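PDB 3W1Y: microtubule-associated protein 1A/1B, light chain 3 from Trypanosoma brucei brucei, which probably acts in autophagy as a ubiquitin-like ATG8-family protein that associates with membranes through phosphatidylethanolamine. Local coordinates for residues P35-P40 and L65-F70; F70-T75 and A110-I115; A76-F81 and E104-S109; Q95-F100 and V128-E133. All blocks are in the same frame, centred on the assembly; numbering follows the deposited sequence.

Contact 1 of 4, residues P35-P40 and L65-F70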
loop_
_atom_site.group_PDB
_atom_site.type_symbol
_atom_site.label_atom_id
_atom_site.label_comp_id
_atom_site.label_asym_id
_atom_site.label_seq_id
_atom_site.Cartn_x
_atom_site.Cartn_y
_atom_site.Cartn_z
ATOM N N PRO A 35 -7.430 18.665 -0.898
ATOM C CA PRO A 35 -7.298 18.596 0.569
ATOM C C PRO A 35 -7.883 17.302 1.136
ATOM O O PRO A 35 -9.034 16.959 0.878
ATOM C CB PRO A 35 -8.052 19.831 1.064
ATOM C CG PRO A 35 -9.043 20.156 -0.055
ATOM C CD PRO A 35 -8.536 19.543 -1.341
ATOM N N ILE A 36 -7.070 16.606 1.926
ATOM C CA ILE A 36 -7.358 15.283 2.392
ATOM C C ILE A 36 -7.259 15.257 3.918
ATOM O O ILE A 36 -6.296 15.757 4.505
ATOM C CB ILE A 36 -6.369 14.266 1.779
ATOM C CG1 ILE A 36 -6.393 14.353 0.252
ATOM C CG2 ILE A 36 -6.643 12.816 2.281
ATOM C CD1 ILE A 36 -5.246 13.579 -0.440
ATOM N N LEU A 37 -8.281 14.689 4.556
ATOM C CA LEU A 37 -8.282 14.543 6.001
ATOM C C LEU A 37 -8.276 13.045 6.293
ATOM O O LEU A 37 -9.218 12.362 5.910
ATOM C CB LEU A 37 -9.528 15.255 6.576
ATOM C CG LEU A 37 -9.700 15.490 8.087
ATOM C CD1 LEU A 37 -9.807 14.155 8.815
ATOM C CD2 LEU A 37 -8.576 16.323 8.636
ATOM N N CYS A 38 -7.192 12.521 6.890
ATOM C CA CYS A 38 -7.112 11.085 7.254
ATOM C C CYS A 38 -7.200 10.857 8.726
ATOM O O CYS A 38 -6.529 11.540 9.487
ATOM C CB CYS A 38 -5.817 10.393 6.794
ATOM S SG CYS A 38 -5.319 10.896 5.265
ATOM N N GLU A 39 -8.027 9.889 9.104
ATOM C CA GLU A 39 -8.171 9.454 10.475
ATOM C C GLU A 39 -8.101 7.936 10.519
ATOM O O GLU A 39 -8.473 7.275 9.550
ATOM C CB GLU A 39 -9.506 9.901 11.075
ATOM C CG GLU A 39 -9.636 11.408 11.222
ATOM C CD GLU A 39 -10.945 11.808 11.891
ATOM O OE1 GLU A 39 -11.827 10.966 12.130
ATOM O OE2 GLU A 39 -11.108 12.986 12.172
ATOM N N PRO A 40 -7.650 7.386 11.658
ATOM C CA PRO A 40 -7.614 5.930 11.808
ATOM C C PRO A 40 -9.005 5.296 11.631
ATOM O O PRO A 40 -10.025 5.905 11.959
ATOM C CB PRO A 40 -7.087 5.705 13.227
ATOM C CG PRO A 40 -6.545 7.005 13.679
ATOM C CD PRO A 40 -7.200 8.101 12.865
ATOM N N LEU A 65 -3.465 13.873 17.298
ATOM C CA LEU A 65 -2.223 13.520 16.586
ATOM C C LEU A 65 -2.333 12.376 15.556
ATOM O O LEU A 65 -1.453 12.213 14.688
ATOM C CB LEU A 65 -1.104 13.243 17.586
ATOM C CG LEU A 65 -0.652 14.473 18.397
ATOM C CD1 LEU A 65 0.463 14.125 19.364
ATOM C CD2 LEU A 65 -0.183 15.626 17.464
ATOM N N ASP A 66 -3.410 11.597 15.654
ATOM C CA ASP A 66 -3.730 10.537 14.687
ATOM C C ASP A 66 -4.369 11.074 13.414
ATOM O O ASP A 66 -4.491 10.365 12.418
ATOM C CB ASP A 66 -4.729 9.571 15.311
ATOM C CG ASP A 66 -4.077 8.522 16.178
ATOM O OD1 ASP A 66 -2.843 8.316 16.112
ATOM O OD2 ASP A 66 -4.825 7.891 16.939
ATOM N N CYS A 67 -4.836 12.312 13.475
ATOM C CA CYS A 67 -5.459 12.941 12.322
ATOM C C CYS A 67 -4.400 13.663 11.512
ATOM O O CYS A 67 -3.743 14.569 12.022
ATOM C CB CYS A 67 -6.540 13.925 12.772
ATOM S SG CYS A 67 -7.238 14.931 11.471
ATOM N N ASN A 68 -4.249 13.245 10.255
ATOM C CA ASN A 68 -3.286 13.812 9.332
ATOM C C ASN A 68 -4.006 14.425 8.119
ATOM O O ASN A 68 -4.914 13.817 7.546
ATOM C CB ASN A 68 -2.310 12.730 8.877
ATOM C CG ASN A 68 -1.424 12.234 10.003
ATOM O OD1 ASN A 68 -0.471 12.906 10.389
ATOM N ND2 ASN A 68 -1.719 11.054 10.521
ATOM N N LYS A 69 -3.607 15.641 7.769
ATOM C CA LYS A 69 -4.100 16.346 6.611
ATOM C C LYS A 69 -3.027 16.380 5.549
ATOM O O LYS A 69 -1.839 16.454 5.852
ATOM C CB LYS A 69 -4.408 17.788 6.956
ATOM C CG LYS A 69 -5.526 17.984 7.949
ATOM C CD LYS A 69 -5.420 19.409 8.430
ATOM C CE LYS A 69 -6.634 19.801 9.176
ATOM N NZ LYS A 69 -6.402 21.099 9.854
ATOM N N PHE A 70 -3.450 16.339 4.295
ATOM C CA PHE A 70 -2.529 16.407 3.168
ATOM C C PHE A 70 -3.136 17.370 2.175
ATOM O O PHE A 70 -4.321 17.573 2.177
ATOM C CB PHE A 70 -2.352 15.011 2.519
ATOM C CG PHE A 70 -1.694 14.001 3.416
ATOM C CD1 PHE A 70 -2.421 13.328 4.389
ATOM C CD2 PHE A 70 -0.331 13.740 3.316
ATOM C CE1 PHE A 70 -1.797 12.402 5.251
ATOM C CE2 PHE A 70 0.284 12.816 4.169
ATOM C CZ PHE A 70 -0.464 12.146 5.132
#

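Contact 2 of 4, residues F70-T75 and A110-I115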
loop_
_atom_site.group_PDB
_atom_site.type_symbol
_atom_site.label_atom_id
_atom_site.label_comp_id
_atom_site.label_asym_id
_atom_site.label_seq_id
_atom_site.Cartn_x
_atom_site.Cartn_y
_atom_site.Cartn_z
ATOM N N PHE A 70 -3.450 16.339 4.295
ATOM C CA PHE A 70 -2.529 16.407 3.168
ATOM C C PHE A 70 -3.136 17.370 2.175
ATOM O O PHE A 70 -4.321 17.573 2.177
ATOM C CB PHE A 70 -2.352 15.011 2.519
ATOM C CG PHE A 70 -1.694 14.001 3.416
ATOM C CD1 PHE A 70 -2.421 13.328 4.389
ATOM C CD2 PHE A 70 -0.331 13.740 3.316
ATOM C CE1 PHE A 70 -1.797 12.402 5.251
ATOM C CE2 PHE A 70 0.284 12.816 4.169
ATOM C CZ PHE A 70 -0.464 12.146 5.132
ATOM N N LEU A 71 -2.294 17.949 1.326
ATOM C CA LEU A 71 -2.727 18.739 0.195
ATOM C C LEU A 71 -1.950 18.236 -1.020
ATOM O O LEU A 71 -0.782 18.563 -1.211
ATOM C CB LEU A 71 -2.468 20.219 0.482
ATOM C CG LEU A 71 -3.004 21.241 -0.512
ATOM C CD1 LEU A 71 -4.522 21.099 -0.707
ATOM C CD2 LEU A 71 -2.627 22.690 -0.066
ATOM N N LEU A 72 -2.572 17.392 -1.830
ATOM C CA LEU A 72 -1.803 16.691 -2.853
ATOM C C LEU A 72 -2.293 17.017 -4.249
ATOM O O LEU A 72 -3.477 17.355 -4.428
ATOM C CB LEU A 72 -1.820 15.183 -2.592
ATOM C CG LEU A 72 -1.143 14.693 -1.297
ATOM C CD1 LEU A 72 -1.220 13.171 -1.175
ATOM C CD2 LEU A 72 0.349 15.171 -1.197
ATOM N N PRO A 73 -1.399 16.918 -5.253
ATOM C CA PRO A 73 -1.841 17.219 -6.635
ATOM C C PRO A 73 -3.037 16.360 -7.100
ATOM O O PRO A 73 -3.131 15.163 -6.740
ATOM C CB PRO A 73 -0.575 16.948 -7.490
ATOM C CG PRO A 73 0.609 17.055 -6.533
ATOM C CD PRO A 73 0.031 16.520 -5.191
ATOM N N GLU A 74 -3.943 16.955 -7.877
ATOM C CA GLU A 74 -5.093 16.228 -8.421
ATOM C C GLU A 74 -4.652 15.068 -9.324
ATOM O O GLU A 74 -5.375 14.071 -9.465
ATOM C CB GLU A 74 -6.043 17.171 -9.182
ATOM C CG GLU A 74 -5.388 18.001 -10.321
ATOM C CD GLU A 74 -6.355 18.974 -11.019
ATOM O OE1 GLU A 74 -7.501 19.200 -10.532
ATOM O OE2 GLU A 74 -5.956 19.548 -12.062
ATOM N N THR A 75 -3.459 15.210 -9.909
ATOM C CA THR A 75 -2.846 14.173 -10.750
ATOM C C THR A 75 -2.048 13.072 -9.979
ATOM O O THR A 75 -1.717 12.028 -10.567
ATOM C CB THR A 75 -1.938 14.797 -11.835
ATOM O OG1 THR A 75 -0.997 15.669 -11.201
ATOM C CG2 THR A 75 -2.762 15.608 -12.849
ATOM N N ALA A 110 -5.589 5.001 -9.312
ATOM C CA ALA A 110 -6.591 6.064 -9.416
ATOM C C ALA A 110 -5.974 7.425 -9.053
ATOM O O ALA A 110 -5.095 7.499 -8.200
ATOM C CB ALA A 110 -7.799 5.751 -8.531
ATOM N N CYS A 111 -6.415 8.486 -9.724
ATOM C CA CYS A 111 -6.019 9.842 -9.385
ATOM C C CYS A 111 -6.885 10.413 -8.276
ATOM O O CYS A 111 -8.107 10.285 -8.307
ATOM C CB CYS A 111 -6.162 10.735 -10.616
ATOM S SG CYS A 111 -4.906 10.328 -11.800
ATOM N N LEU A 112 -6.241 11.094 -7.338
ATOM C CA LEU A 112 -6.916 11.823 -6.251
ATOM C C LEU A 112 -7.993 12.778 -6.761
ATOM O O LEU A 112 -9.069 12.862 -6.170
ATOM C CB LEU A 112 -5.896 12.600 -5.405
ATOM C CG LEU A 112 -4.785 11.736 -4.816
ATOM C CD1 LEU A 112 -3.827 12.495 -3.879
ATOM C CD2 LEU A 112 -5.394 10.525 -4.108
ATOM N N GLY A 113 -7.706 13.503 -7.844
ATOM C CA GLY A 113 -8.694 14.412 -8.447
ATOM C C GLY A 113 -9.954 13.709 -8.925
ATOM O O GLY A 113 -11.049 14.239 -8.800
ATOM N N ASP A 114 -9.822 12.494 -9.456
ATOM C CA ASP A 114 -11.016 11.746 -9.868
ATOM C C ASP A 114 -11.800 11.276 -8.652
ATOM O O ASP A 114 -13.019 11.307 -8.656
ATOM C CB ASP A 114 -10.664 10.579 -10.799
ATOM C CG ASP A 114 -10.179 11.056 -12.175
ATOM O OD1 ASP A 114 -10.766 12.021 -12.726
ATOM O OD2 ASP A 114 -9.221 10.455 -12.711
ATOM N N ILE A 115 -11.102 10.868 -7.601
ATOM C CA ILE A 115 -11.775 10.407 -6.375
ATOM C C ILE A 115 -12.454 11.588 -5.694
ATOM O O ILE A 115 -13.589 11.486 -5.217
ATOM C CB ILE A 115 -10.758 9.727 -5.417
ATOM C CG1 ILE A 115 -10.137 8.497 -6.120
ATOM C CG2 ILE A 115 -11.402 9.373 -4.076
ATOM C CD1 ILE A 115 -8.969 7.903 -5.385
#

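Contact 3 of 4, residues A76-F81 and E104-S109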
loop_
_atom_site.group_PDB
_atom_site.type_symbol
_atom_site.label_atom_id
_atom_site.label_comp_id
_atom_site.label_asym_id
_atom_site.label_seq_id
_atom_site.Cartn_x
_atom_site.Cartn_y
_atom_site.Cartn_z
ATOM N N ALA A 76 -1.734 13.303 -8.700
ATOM C CA ALA A 76 -1.162 12.257 -7.848
ATOM C C ALA A 76 -2.059 11.020 -7.827
ATOM O O ALA A 76 -3.265 11.127 -7.881
ATOM C CB ALA A 76 -0.950 12.781 -6.400
ATOM N N THR A 77 -1.465 9.842 -7.751
ATOM C CA THR A 77 -2.252 8.606 -7.605
ATOM C C THR A 77 -2.521 8.248 -6.142
ATOM O O THR A 77 -1.883 8.793 -5.239
ATOM C CB THR A 77 -1.539 7.444 -8.221
ATOM O OG1 THR A 77 -0.262 7.338 -7.606
ATOM C CG2 THR A 77 -1.365 7.667 -9.722
ATOM N N VAL A 78 -3.459 7.310 -5.930
ATOM C CA VAL A 78 -3.695 6.714 -4.623
ATOM C C VAL A 78 -2.398 6.180 -4.008
ATOM O O VAL A 78 -2.133 6.395 -2.833
ATOM C CB VAL A 78 -4.796 5.624 -4.677
ATOM C CG1 VAL A 78 -4.818 4.801 -3.422
ATOM C CG2 VAL A 78 -6.160 6.251 -4.866
ATOM N N MET A 79 -1.577 5.503 -4.806
ATOM C CA MET A 79 -0.312 4.981 -4.313
ATOM C C MET A 79 0.601 6.083 -3.748
ATOM O O MET A 79 1.235 5.903 -2.703
ATOM C CB MET A 79 0.392 4.159 -5.429
ATOM C CG MET A 79 1.757 3.583 -5.024
ATOM S SD MET A 79 1.575 2.356 -3.682
ATOM C CE MET A 79 1.174 0.930 -4.687
ATOM N N GLU A 80 0.689 7.203 -4.460
ATOM C CA GLU A 80 1.525 8.325 -4.015
ATOM C C GLU A 80 1.043 8.874 -2.682
ATOM O O GLU A 80 1.844 9.121 -1.783
ATOM C CB GLU A 80 1.596 9.436 -5.082
ATOM C CG GLU A 80 2.667 9.161 -6.130
ATOM C CD GLU A 80 2.543 10.028 -7.396
ATOM O OE1 GLU A 80 3.556 10.669 -7.767
ATOM O OE2 GLU A 80 1.462 10.046 -8.035
ATOM N N PHE A 81 -0.270 9.055 -2.565
ATOM C CA PHE A 81 -0.893 9.397 -1.293
ATOM C C PHE A 81 -0.518 8.412 -0.194
ATOM O O PHE A 81 -0.122 8.819 0.894
ATOM C CB PHE A 81 -2.420 9.476 -1.451
ATOM C CG PHE A 81 -3.168 9.518 -0.152
ATOM C CD1 PHE A 81 -2.864 10.444 0.821
ATOM C CD2 PHE A 81 -4.203 8.629 0.085
ATOM C CE1 PHE A 81 -3.550 10.470 2.007
ATOM C CE2 PHE A 81 -4.911 8.667 1.290
ATOM C CZ PHE A 81 -4.572 9.580 2.240
ATOM N N GLU A 104 -14.904 1.699 0.781
ATOM C CA GLU A 104 -14.231 1.174 -0.405
ATOM C C GLU A 104 -12.730 1.445 -0.364
ATOM O O GLU A 104 -12.279 2.509 0.041
ATOM C CB GLU A 104 -14.804 1.752 -1.714
ATOM C CG GLU A 104 -16.285 1.497 -1.999
ATOM C CD GLU A 104 -16.750 0.074 -1.702
ATOM O OE1 GLU A 104 -16.072 -0.899 -2.137
ATOM O OE2 GLU A 104 -17.812 -0.067 -1.034
ATOM N N LEU A 105 -11.974 0.469 -0.830
ATOM C CA LEU A 105 -10.535 0.555 -0.992
ATOM C C LEU A 105 -10.298 0.983 -2.443
ATOM O O LEU A 105 -10.628 0.256 -3.357
ATOM C CB LEU A 105 -9.963 -0.838 -0.744
ATOM C CG LEU A 105 -8.519 -1.105 -0.392
ATOM C CD1 LEU A 105 -8.309 -0.839 1.071
ATOM C CD2 LEU A 105 -8.214 -2.566 -0.676
ATOM N N PRO A 106 -9.750 2.189 -2.660
ATOM C CA PRO A 106 -9.568 2.664 -4.030
ATOM C C PRO A 106 -8.410 1.950 -4.764
ATOM O O PRO A 106 -7.473 1.468 -4.122
ATOM C CB PRO A 106 -9.266 4.149 -3.843
ATOM C CG PRO A 106 -8.616 4.223 -2.470
ATOM C CD PRO A 106 -9.284 3.166 -1.654
ATOM N N PRO A 107 -8.501 1.849 -6.109
ATOM C CA PRO A 107 -7.380 1.296 -6.879
ATOM C C PRO A 107 -6.146 2.202 -6.719
ATOM O O PRO A 107 -6.287 3.434 -6.686
ATOM C CB PRO A 107 -7.879 1.332 -8.344
ATOM C CG PRO A 107 -9.357 1.589 -8.280
ATOM C CD PRO A 107 -9.643 2.247 -6.962
ATOM N N ASN A 108 -4.973 1.579 -6.619
ATOM C CA ASN A 108 -3.686 2.276 -6.476
ATOM C C ASN A 108 -3.308 3.289 -7.548
ATOM O O ASN A 108 -2.595 4.264 -7.252
ATOM C CB ASN A 108 -2.553 1.267 -6.343
ATOM C CG ASN A 108 -2.530 0.649 -4.990
ATOM O OD1 ASN A 108 -3.147 1.180 -4.067
ATOM N ND2 ASN A 108 -1.848 -0.478 -4.850
ATOM N N SER A 109 -3.791 3.053 -8.772
ATOM C CA SER A 109 -3.502 3.909 -9.922
ATOM C C SER A 109 -4.553 4.967 -10.138
ATOM O O SER A 109 -4.441 5.740 -11.061
ATOM C CB SER A 109 -3.370 3.071 -11.193
ATOM O OG SER A 109 -4.576 2.356 -11.472
#

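Contact 4 of 4, residues Q95-F100 and V128-E133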
loop_
_atom_site.group_PDB
_atom_site.type_symbol
_atom_site.label_atom_id
_atom_site.label_comp_id
_atom_site.label_asym_id
_atom_site.label_seq_id
_atom_site.Cartn_x
_atom_site.Cartn_y
_atom_site.Cartn_z
ATOM N N GLN A 95 5.380 -2.954 8.589
ATOM C CA GLN A 95 4.116 -2.210 8.658
ATOM C C GLN A 95 3.583 -1.721 7.309
ATOM O O GLN A 95 4.284 -1.086 6.534
ATOM C CB GLN A 95 4.246 -1.026 9.608
ATOM C CG GLN A 95 4.769 -1.383 10.986
ATOM C CD GLN A 95 4.769 -0.199 11.926
ATOM O OE1 GLN A 95 5.654 0.664 11.871
ATOM N NE2 GLN A 95 3.781 -0.155 12.808
ATOM N N ALA A 96 2.322 -2.028 7.046
ATOM C CA ALA A 96 1.638 -1.544 5.855
ATOM C C ALA A 96 0.514 -0.612 6.272
ATOM O O ALA A 96 -0.078 -0.786 7.338
ATOM C CB ALA A 96 1.075 -2.709 5.064
ATOM N N VAL A 97 0.228 0.378 5.432
ATOM C CA VAL A 97 -0.956 1.213 5.609
ATOM C C VAL A 97 -1.900 0.967 4.441
ATOM O O VAL A 97 -1.458 0.898 3.309
ATOM C CB VAL A 97 -0.588 2.732 5.764
ATOM C CG1 VAL A 97 0.149 3.257 4.535
ATOM C CG2 VAL A 97 -1.831 3.584 6.074
ATOM N N PHE A 98 -3.190 0.791 4.725
ATOM C CA PHE A 98 -4.217 0.740 3.679
ATOM C C PHE A 98 -5.243 1.851 3.939
ATOM O O PHE A 98 -5.470 2.231 5.092
ATOM C CB PHE A 98 -4.879 -0.654 3.600
ATOM C CG PHE A 98 -5.148 -1.279 4.950
ATOM C CD1 PHE A 98 -6.386 -1.114 5.577
ATOM C CD2 PHE A 98 -4.158 -2.023 5.600
ATOM C CE1 PHE A 98 -6.649 -1.669 6.846
ATOM C CE2 PHE A 98 -4.404 -2.598 6.866
ATOM C CZ PHE A 98 -5.657 -2.408 7.496
ATOM N N VAL A 99 -5.824 2.391 2.867
ATOM C CA VAL A 99 -6.785 3.497 2.950
ATOM C C VAL A 99 -8.166 3.190 2.335
ATOM O O VAL A 99 -8.275 2.434 1.372
ATOM C CB VAL A 99 -6.229 4.821 2.336
ATOM C CG1 VAL A 99 -4.999 5.313 3.113
ATOM C CG2 VAL A 99 -5.904 4.663 0.863
ATOM N N PHE A 100 -9.198 3.824 2.898
ATOM C CA PHE A 100 -10.585 3.627 2.511
ATOM C C PHE A 100 -11.270 4.944 2.223
ATOM O O PHE A 100 -11.030 5.938 2.894
ATOM C CB PHE A 100 -11.363 2.900 3.618
ATOM C CG PHE A 100 -10.739 1.616 4.042
ATOM C CD1 PHE A 100 -9.775 1.597 5.046
ATOM C CD2 PHE A 100 -11.079 0.412 3.408
ATOM C CE1 PHE A 100 -9.175 0.389 5.437
ATOM C CE2 PHE A 100 -10.488 -0.794 3.787
ATOM C CZ PHE A 100 -9.539 -0.807 4.791
ATOM N N VAL A 128 -10.653 10.287 4.495
ATOM C CA VAL A 128 -10.029 8.997 4.284
ATOM C C VAL A 128 -9.774 8.326 5.653
ATOM O O VAL A 128 -9.269 8.966 6.600
ATOM C CB VAL A 128 -8.698 9.122 3.484
ATOM C CG1 VAL A 128 -7.991 7.785 3.384
ATOM C CG2 VAL A 128 -8.920 9.734 2.089
ATOM N N SER A 129 -10.148 7.047 5.748
ATOM C CA SER A 129 -9.804 6.208 6.873
ATOM C C SER A 129 -8.577 5.410 6.502
ATOM O O SER A 129 -8.466 4.894 5.389
ATOM C CB SER A 129 -10.925 5.233 7.202
ATOM O OG SER A 129 -12.132 5.925 7.401
ATOM N N TYR A 130 -7.668 5.294 7.454
ATOM C CA TYR A 130 -6.511 4.469 7.258
ATOM C C TYR A 130 -6.367 3.437 8.378
ATOM O O TYR A 130 -6.665 3.707 9.556
ATOM C CB TYR A 130 -5.251 5.340 7.102
ATOM C CG TYR A 130 -4.749 5.995 8.372
ATOM C CD1 TYR A 130 -3.809 5.363 9.208
ATOM C CD2 TYR A 130 -5.187 7.265 8.726
ATOM C CE1 TYR A 130 -3.348 5.989 10.379
ATOM C CE2 TYR A 130 -4.728 7.888 9.846
ATOM C CZ TYR A 130 -3.813 7.264 10.679
ATOM O OH TYR A 130 -3.384 7.955 11.799
ATOM N N GLY A 131 -5.918 2.253 7.999
ATOM C CA GLY A 131 -5.495 1.256 8.974
ATOM C C GLY A 131 -4.042 0.894 8.731
ATOM O O GLY A 131 -3.592 0.835 7.591
ATOM N N VAL A 132 -3.300 0.671 9.802
ATOM C CA VAL A 132 -1.934 0.187 9.710
ATOM C C VAL A 132 -1.936 -1.298 10.065
ATOM O O VAL A 132 -2.524 -1.701 11.068
ATOM C CB VAL A 132 -1.017 0.966 10.668
ATOM C CG1 VAL A 132 0.363 0.317 10.786
ATOM C CG2 VAL A 132 -0.908 2.432 10.238
ATOM N N GLU A 133 -1.300 -2.119 9.240
ATOM C CA GLU A 133 -1.162 -3.530 9.595
ATOM C C GLU A 133 0.286 -3.986 9.764
ATOM O O GLU A 133 1.151 -3.636 8.979
ATOM C CB GLU A 133 -1.918 -4.442 8.635
ATOM C CG GLU A 133 -2.336 -5.758 9.300
ATOM C CD GLU A 133 -3.175 -5.513 10.549
ATOM O OE1 GLU A 133 -4.160 -4.723 10.474
ATOM O OE2 GLU A 133 -2.828 -6.097 11.602
#

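Contact 1 of 4, residues P35-P40 and L65-F70
Strand 35-40 pairs antiparallel with strand 68-70, their axes 4.7 Å apart at closest approach and 161° between their directions. Two hydrogen-bonded pairs hold them, Ile-36 with Phe-70 and Cys-38 with Asn-68, and each supplies N-H and C=O in both directions. The shortest of the four bonds, Cys-38 N to Asn-68 O at 2.7 Å, is also the straightest, 167° at the hydrogen. Between them Leu-37 and Lys-69 form a non-hydrogen-bonded pair. In the ubiquitin-like fold this places the edge strand 68-73 against strand 33-40, whose other margin bonds to strand 126-133. One face carries Ile-36, Cys-38, Asn-68 and Phe-70, and helix 78-88 packs over it. There Cys-38 SG reaches the Phe-70 ring obliquely, 3.8 Å from CE1, while Phe-81 meets that ring edge-to-face. The other face carries Leu-37 and Lys-69, with Cys-67 of the preceding loop beside Leu-37. Leu-37 CG is anti to the backbone N (chi1 -169°), and from it the CD2 methyl lies 3.4 Å from Cys-67 SG. The same methyl touches Lys-69 CG at 3.5 Å, and the extended lysine chain runs on to carry NZ into a salt bridge with Glu-22. Beyond the paired residues, the Pro-40 ring crosses Asp-66 at about a right angle, CG resting 3.5 Å from Asp-66 CB.

Contact 2 of 4, residues F70-T75 and A110-I115
The N-terminal turn of helix 112-119 sits against the end of edge strand 68-73 and the turn that follows it, with Cys-111 as the N-cap residue. One backbone hydrogen bond joins the two segments: Gly-113 N, in the first turn of the helix, donates to Glu-74 O at 2.9 Å. It arrives in the carbonyl plane on a lone pair, with a C=O...N angle of 124°. The CA atoms of Glu-74 and Gly-113 lie 4.0 Å apart, an approach that the lack of a side chain at Gly-113 permits, and Glu-74 CB rests 3.9 Å from Gly-113 CA. Cys-111 borders the same carbonyl, its CB 3.6 Å from Glu-74 O, and its SG lies 3.8 Å from Thr-75 O. On the inner side two leucines meet obliquely: Leu-112 CD1 touches Leu-72 CB at 3.6 Å and Leu-72 CD1 at 3.8 Å. The buried Leu-112 side chain also packs on Ile-36 and Ala-76. At the outer side Pro-73 and Thr-75 pack on Glu-93 of a second subunit. The contact is thus a helix N-terminus, bonded through a first-turn N-H to the carbonyl of the turn after edge strand 68-73 and turning a leucine into the core of the ubiquitin-like fold.

Contact 3 of 4, residues A76-F81 and E104-S109
The loop 104-109 runs past the N-terminal end of helix 78-88, its backbone nearest where the CA atoms of Val-78 and Asn-108 lie 4.8 Å apart. That end is closed by a capping box: Thr-77, the N-cap, accepts from Glu-80 N through OG1, while Glu-80 OE2 takes Thr-77 N at 2.9 Å and also the Thr-77 hydroxyl. Thr-77 OG1 lies between the backbone N and the carbonyl carbon (chi1 57°), which lets it face the first turn. The loop adds a further acceptor, as Met-79 N donates to Asn-108 O at 2.9 Å, in the carbonyl plane and on a lone pair, with 153° at the hydrogen. Val-78 packs beside this bond. Its CB lies 3.3 Å from Pro-107 O, and its two methyls meet the Pro-106 ring, CG2 coming 3.9 Å from Pro-106 CB as the side chains cross at about a right angle. Ile-115 of helix 112-119 packs on both Val-78 and Pro-106, which places that helix beside the contact. Met-79 and Ser-109 also pack on Met-79 of a second subunit. The Met-79 chain starts with CG anti to the backbone N (chi1 179°) and then bends at chi2 and chi3, ending with its CE methyl 3.3 Å from Asn-108 ND2.

Contact 4 of 4, residues Q95-F100 and V128-E133
Six backbone hydrogen bonds join strand 96-100 to strand 128-133 in antiparallel fashion, two each at Ala-96 with Glu-133, Phe-98 with Gly-131 and Phe-100 with Ser-129. The shortest runs from Glu-133 N to Ala-96 O at 2.6 Å. The longest, Ser-129 N to Phe-100 O, measures 3.2 Å. Aromatic contacts mark one face. Phe-98 CG lies between the backbone N and the carbonyl carbon (chi1 41°), and the ring folds over Gly-131, whose O sits 3.4 Å above the ring plane over its centre and whose CA makes a CH-pi contact. At that ring's edge lies Glu-133 CB, 3.6 Å from Phe-98 CE2, the carboxylate nearly coplanar with the ring. Apolar packing marks the opposite face, where Val-99 CB meets Val-128 CG1 at 3.6 Å and Val-97 CG2 meets Tyr-130 CB at 4.0 Å. Val-97, Val-99 and Tyr-130 also pack on Leu-85 of helix 78-88. Tyr-130 OH is hydrogen-bonded to Asp-66 O. In the chain of another protein, a basic side chain forms a salt bridge with Glu-133 OE1, and an apolar one packs on Phe-100; the face with Phe-98, Phe-100 and Glu-133 thus offers that partner both apolar surface and a negative charge.

In the fold
From the N terminus, contact 1 comes first: it joins strand 33-40 to strand 68-73, closing a loop that contains helix 59-66 before the other three open. Contact 2 then starts from that strand, sharing Phe-70, and spans the chain to helix 112-119. Contact 3 lies wholly within this span, linking the start of helix 78-88 to the loop after strand 96-100. Contact 4, from strand 96-100 to the last strand, crosses contacts 2 and 3. Strands 33-40 and 126-133 are neighbours, so contacts 1 and 4 belong to one sheet, on which helix 78-88 packs through Phe-81, touching contacts 1 and 4.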